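Local atomic coordinates of leucine--tRNA ligase (PDB entry 5AH5), a protein that probably joins leucine to its cognate tRNA at the expense of ATP, as a class I leucyl-tRNA synthetase. Residues H533-K542 against F552-Y560. Residues are numbered along the deposited sequence; the frame is centred on the assembly and turned at random.
With LSS (5'-O-(L-leucylsulfamoyl)adenosine), chain I.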
loop_
_atom_site.group_PDB
_atom_site.type_symbol
_atom_site.label_atom_id
_atom_site.label_comp_id
_atom_site.label_asym_id
_atom_site.label_seq_id
_atom_site.Cartn_x
_atom_site.Cartn_y
_atom_site.Cartn_z
ATOM N N HIS B 533 6.653 3.998 1.302
ATOM C CA HIS B 533 6.807 2.649 1.820
ATOM C C HIS B 533 6.705 1.564 0.723
ATOM O O HIS B 533 7.453 0.574 0.763
ATOM C CB HIS B 533 5.831 2.429 2.965
ATOM C CG HIS B 533 5.498 0.983 3.245
ATOM N ND1 HIS B 533 6.372 0.123 3.868
ATOM C CD2 HIS B 533 4.340 0.280 3.081
ATOM C CE1 HIS B 533 5.794 -1.063 4.022
ATOM N NE2 HIS B 533 4.569 -1.004 3.530
ATOM N N LEU B 534 5.861 1.774 -0.304
ATOM C CA LEU B 534 5.681 0.779 -1.366
ATOM C C LEU B 534 6.883 0.733 -2.283
ATOM O O LEU B 534 7.097 -0.264 -2.926
ATOM C CB LEU B 534 4.362 1.063 -2.172
ATOM C CG LEU B 534 3.055 0.915 -1.362
ATOM C CD1 LEU B 534 1.798 1.441 -2.046
ATOM C CD2 LEU B 534 2.875 -0.551 -0.926
ATOM N N ILE B 535 7.689 1.795 -2.392
ATOM C CA ILE B 535 8.983 1.630 -3.082
ATOM C C ILE B 535 9.972 0.943 -2.163
ATOM O O ILE B 535 10.607 -0.005 -2.547
ATOM C CB ILE B 535 9.628 2.961 -3.452
ATOM C CG1 ILE B 535 8.890 3.583 -4.617
ATOM C CG2 ILE B 535 11.105 2.758 -3.855
ATOM C CD1 ILE B 535 9.230 2.977 -5.959
ATOM N N TYR B 536 10.175 1.505 -0.967
ATOM C CA TYR B 536 11.242 0.980 -0.082
ATOM C C TYR B 536 11.089 -0.524 0.279
ATOM O O TYR B 536 12.048 -1.261 0.272
ATOM C CB TYR B 536 11.264 1.792 1.198
ATOM C CG TYR B 536 11.617 3.268 1.066
ATOM C CD1 TYR B 536 12.698 3.700 0.312
ATOM C CD2 TYR B 536 10.869 4.206 1.705
ATOM C CE1 TYR B 536 13.002 5.070 0.190
ATOM C CE2 TYR B 536 11.186 5.563 1.655
ATOM C CZ TYR B 536 12.240 5.989 0.898
ATOM O OH TYR B 536 12.463 7.328 0.870
ATOM N N SER B 537 9.875 -0.927 0.662
ATOM C CA SER B 537 9.502 -2.327 0.954
ATOM C C SER B 537 9.792 -3.279 -0.216
ATOM O O SER B 537 10.296 -4.406 -0.007
ATOM C CB SER B 537 8.006 -2.400 1.336
ATOM O OG SER B 537 7.174 -2.000 0.246
ATOM N N ARG B 538 9.492 -2.851 -1.450
ATOM C CA ARG B 538 9.849 -3.701 -2.576
ATOM C C ARG B 538 11.374 -3.777 -2.682
ATOM O O ARG B 538 11.929 -4.848 -2.917
ATOM C CB ARG B 538 9.226 -3.225 -3.885
ATOM C CG ARG B 538 7.699 -3.259 -3.884
ATOM C CD ARG B 538 7.170 -2.670 -5.207
ATOM N NE ARG B 538 7.704 -3.508 -6.295
ATOM C CZ ARG B 538 8.359 -3.094 -7.382
ATOM N NH1 ARG B 538 8.501 -1.806 -7.690
ATOM N NH2 ARG B 538 8.838 -4.015 -8.213
ATOM N N PHE B 539 12.052 -2.652 -2.486
ATOM C CA PHE B 539 13.511 -2.639 -2.584
ATOM C C PHE B 539 14.168 -3.556 -1.520
ATOM O O PHE B 539 15.039 -4.376 -1.817
ATOM C CB PHE B 539 14.034 -1.196 -2.469
ATOM C CG PHE B 539 15.506 -1.098 -2.175
ATOM C CD1 PHE B 539 16.433 -1.743 -2.973
ATOM C CD2 PHE B 539 15.962 -0.346 -1.100
ATOM C CE1 PHE B 539 17.797 -1.645 -2.724
ATOM C CE2 PHE B 539 17.328 -0.259 -0.821
ATOM C CZ PHE B 539 18.245 -0.905 -1.641
ATOM N N ILE B 540 13.694 -3.470 -0.300
ATOM C CA ILE B 540 14.367 -4.184 0.804
ATOM C C ILE B 540 14.048 -5.669 0.690
ATOM O O ILE B 540 14.874 -6.500 1.094
ATOM C CB ILE B 540 14.053 -3.539 2.189
ATOM C CG1 ILE B 540 14.828 -2.222 2.321
ATOM C CG2 ILE B 540 14.331 -4.427 3.393
ATOM C CD1 ILE B 540 16.320 -2.337 2.211
ATOM N N THR B 541 12.905 -6.008 0.067
ATOM C CA THR B 541 12.554 -7.424 -0.132
ATOM C C THR B 541 13.523 -8.090 -1.101
ATOM O O THR B 541 14.049 -9.174 -0.844
ATOM C CB THR B 541 11.070 -7.561 -0.487
ATOM O OG1 THR B 541 10.294 -7.092 0.639
ATOM C CG2 THR B 541 10.695 -9.054 -0.794
ATOM N N LYS B 542 13.862 -7.379 -2.162
ATOM C CA LYS B 542 14.826 -7.877 -3.127
ATOM C C LYS B 542 16.213 -8.003 -2.511
ATOM O O LYS B 542 16.917 -8.971 -2.722
ATOM C CB LYS B 542 14.834 -6.943 -4.343
ATOM C CG LYS B 542 13.449 -6.914 -5.041
ATOM C CD LYS B 542 13.477 -6.192 -6.350
ATOM C CE LYS B 542 12.094 -6.061 -7.005
ATOM N NZ LYS B 542 11.370 -7.368 -7.130
ATOM N N PHE B 552 11.571 -15.201 -1.822
ATOM C CA PHE B 552 10.621 -14.518 -2.718
ATOM C C PHE B 552 11.112 -13.108 -2.915
ATOM O O PHE B 552 11.912 -12.600 -2.128
ATOM C CB PHE B 552 9.186 -14.569 -2.168
ATOM C CG PHE B 552 9.061 -14.043 -0.781
ATOM C CD1 PHE B 552 9.304 -14.867 0.312
ATOM C CD2 PHE B 552 8.781 -12.699 -0.566
ATOM C CE1 PHE B 552 9.191 -14.385 1.598
ATOM C CE2 PHE B 552 8.724 -12.197 0.717
ATOM C CZ PHE B 552 8.927 -13.039 1.807
ATOM N N ASP B 553 10.635 -12.478 -3.966
ATOM C CA ASP B 553 11.240 -11.281 -4.517
ATOM C C ASP B 553 10.317 -10.091 -4.454
ATOM O O ASP B 553 10.716 -8.992 -4.835
ATOM C CB ASP B 553 11.605 -11.556 -5.998
ATOM C CG ASP B 553 12.741 -10.691 -6.493
ATOM O OD1 ASP B 553 13.820 -10.722 -5.859
ATOM O OD2 ASP B 553 12.597 -10.004 -7.509
ATOM N N GLU B 554 9.075 -10.296 -4.016
ATOM C CA GLU B 554 8.085 -9.220 -3.964
ATOM C C GLU B 554 7.301 -9.411 -2.726
ATOM O O GLU B 554 6.907 -10.526 -2.469
ATOM C CB GLU B 554 7.112 -9.232 -5.165
ATOM C CG GLU B 554 7.756 -8.675 -6.415
ATOM C CD GLU B 554 7.882 -7.148 -6.445
ATOM O OE1 GLU B 554 7.179 -6.405 -5.697
ATOM O OE2 GLU B 554 8.677 -6.678 -7.269
ATOM N N PRO B 555 7.091 -8.332 -1.939
ATOM C CA PRO B 555 6.475 -8.501 -0.635
ATOM C C PRO B 555 5.004 -8.758 -0.641
ATOM O O PRO B 555 4.518 -9.369 0.306
ATOM C CB PRO B 555 6.713 -7.124 0.032
ATOM C CG PRO B 555 6.877 -6.191 -1.122
ATOM C CD PRO B 555 7.637 -6.988 -2.100
ATOM N N PHE B 556 4.279 -8.164 -1.602
ATOM C CA PHE B 556 2.819 -8.101 -1.516
ATOM C C PHE B 556 2.193 -8.546 -2.882
ATOM O O PHE B 556 2.495 -7.983 -3.923
ATOM C CB PHE B 556 2.347 -6.690 -1.140
ATOM C CG PHE B 556 3.131 -6.030 -0.004
ATOM C CD1 PHE B 556 3.085 -6.538 1.275
ATOM C CD2 PHE B 556 3.825 -4.821 -0.215
ATOM C CE1 PHE B 556 3.807 -5.913 2.317
ATOM C CE2 PHE B 556 4.501 -4.181 0.826
ATOM C CZ PHE B 556 4.528 -4.771 2.084
ATOM N N VAL B 557 1.407 -9.595 -2.866
ATOM C CA VAL B 557 0.843 -10.134 -4.114
ATOM C C VAL B 557 -0.231 -9.189 -4.665
ATOM O O VAL B 557 -0.092 -8.662 -5.744
ATOM C CB VAL B 557 0.302 -11.570 -3.942
ATOM C CG1 VAL B 557 -0.428 -12.059 -5.232
ATOM C CG2 VAL B 557 1.441 -12.509 -3.662
ATOM N N GLU B 558 -1.257 -8.980 -3.873
ATOM C CA GLU B 558 -2.379 -8.104 -4.167
ATOM C C GLU B 558 -2.338 -6.868 -3.207
ATOM O O GLU B 558 -2.223 -7.053 -2.029
ATOM C CB GLU B 558 -3.643 -8.921 -3.957
ATOM C CG GLU B 558 -4.885 -8.404 -4.626
ATOM C CD GLU B 558 -5.091 -8.868 -6.061
ATOM O OE1 GLU B 558 -4.912 -10.087 -6.295
ATOM O OE2 GLU B 558 -5.467 -8.005 -6.913
ATOM N N LEU B 559 -2.333 -5.654 -3.765
ATOM C CA LEU B 559 -2.444 -4.386 -3.068
ATOM C C LEU B 559 -3.799 -3.745 -3.329
ATOM O O LEU B 559 -4.153 -3.495 -4.437
ATOM C CB LEU B 559 -1.351 -3.424 -3.534
ATOM C CG LEU B 559 -1.434 -1.981 -3.123
ATOM C CD1 LEU B 559 -1.051 -1.890 -1.636
ATOM C CD2 LEU B 559 -0.450 -1.110 -3.874
ATOM N N TYR B 560 -4.507 -3.430 -2.269
ATOM C CA TYR B 560 -5.715 -2.690 -2.315
ATOM C C TYR B 560 -5.549 -1.347 -1.571
ATOM O O TYR B 560 -5.137 -1.299 -0.394
ATOM C CB TYR B 560 -6.754 -3.516 -1.616
ATOM C CG TYR B 560 -7.155 -4.767 -2.402
ATOM C CD1 TYR B 560 -7.989 -4.687 -3.540
ATOM C CD2 TYR B 560 -6.682 -6.002 -2.038
ATOM C CE1 TYR B 560 -8.356 -5.832 -4.243
ATOM C CE2 TYR B 560 -7.019 -7.157 -2.743
ATOM C CZ TYR B 560 -7.883 -7.073 -3.825
ATOM O OH TYR B 560 -8.219 -8.239 -4.474
HETATM C C1 LSS I . 1.136 5.086 8.043
HETATM N N1 LSS I . -8.989 7.438 5.253
HETATM O O1 LSS I . 0.812 5.619 7.004
HETATM S S1 LSS I . -0.819 5.990 9.242
HETATM C C2 LSS I . -8.576 6.247 4.824
HETATM N N2 LSS I . 0.448 5.201 9.164
HETATM O O2 LSS I . -3.772 5.201 4.368
HETATM N N3 LSS I . -7.430 5.670 5.248
HETATM O O3 LSS I . -3.016 2.644 5.072
HETATM C C4 LSS I . -6.674 6.331 6.155
HETATM N N4 LSS I . 2.858 3.974 9.471
HETATM O O4 LSS I . -4.425 4.101 7.674
HETATM C C5 LSS I . -7.010 7.614 6.571
HETATM O O5 LSS I . -1.888 5.293 8.283
HETATM C C6 LSS I . -8.178 8.179 6.088
HETATM N N6 LSS I . -8.543 9.408 6.539
HETATM C C7 LSS I . 3.587 2.187 7.028
HETATM N N7 LSS I . -6.046 8.038 7.427
HETATM C C8 LSS I . -5.095 7.067 7.504
HETATM C C9 LSS I . 2.329 3.041 7.203
HETATM N N9 LSS I . -5.509 6.018 6.745
HETATM C CA LSS I . 2.412 4.296 8.090
HETATM C C10 LSS I . 4.610 2.975 6.195
HETATM C C11 LSS I . 3.160 0.811 6.403
HETATM O O1A LSS I . -0.835 7.396 8.814
HETATM C C21 LSS I . -4.804 4.778 6.488
HETATM C C22 LSS I . -3.540 4.996 5.732
HETATM C C23 LSS I . -2.750 3.717 6.017
HETATM C C24 LSS I . -3.226 3.397 7.419
HETATM C C25 LSS I . -2.290 3.943 8.499
HETATM O O2A LSS I . -1.446 5.888 10.542
#
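Lys-542 and Asp-553 bring residues 533-542 of helix 533-546 and segment 552-560 closest, their CA atoms 5.1 Å apart; Arg-538 faces Glu-554 one turn earlier, and the segment runs antiparallel to the helix, Leu-559 level with Leu-534. Arg-538 grips Glu-554 side-on: NE gives an almost straight bond (170°) to OE1 at 3.0 Å and NH2 one to OE2 at 2.8 Å, both on syn lone pairs, with guanidinium and carboxylate nearly coplanar. A bend at chi3 (60°) turns the arginine's edge to the acid, and its NH1 is held by Leu-200 O and Gln-218. Lys-542 NZ meets Glu-554 OE2 and Asp-553 OD2 from above their carboxylate planes and also binds Asp-553 O (2.9 Å); with Asp-203 four oxygens surround it, so at least one contact is shared or purely electrostatic. Asp-553 OD1 turns to His-545. Next to this network Pro-555 packs on Thr-541, CB 3.6 Å from OG1, while that hydroxyl bonds back to Ser-537 O. Pro-555 CB also lies over the centre of the Phe-556 ring, whose CE2 edge is in van der Waals contact with Ser-537 OG (3.5 Å), a hydroxyl bonded to His-533 O (2.6 Å). Leu-534 CD1 and Leu-559 CD2 meet tip to tip. His-533, its NE2 bonded to Tyr-523, lies obliquely to Phe-556 and offers one ring face to C11 of the leucyl side chain of LSS, 3.6 Å above the plane. The helix and strand 556-560 complete a beta-alpha-beta crossover from strand 520-524 in the parallel sheet of the class I Rossmann-type catalytic domain, whose leucine pocket His-533 helps line.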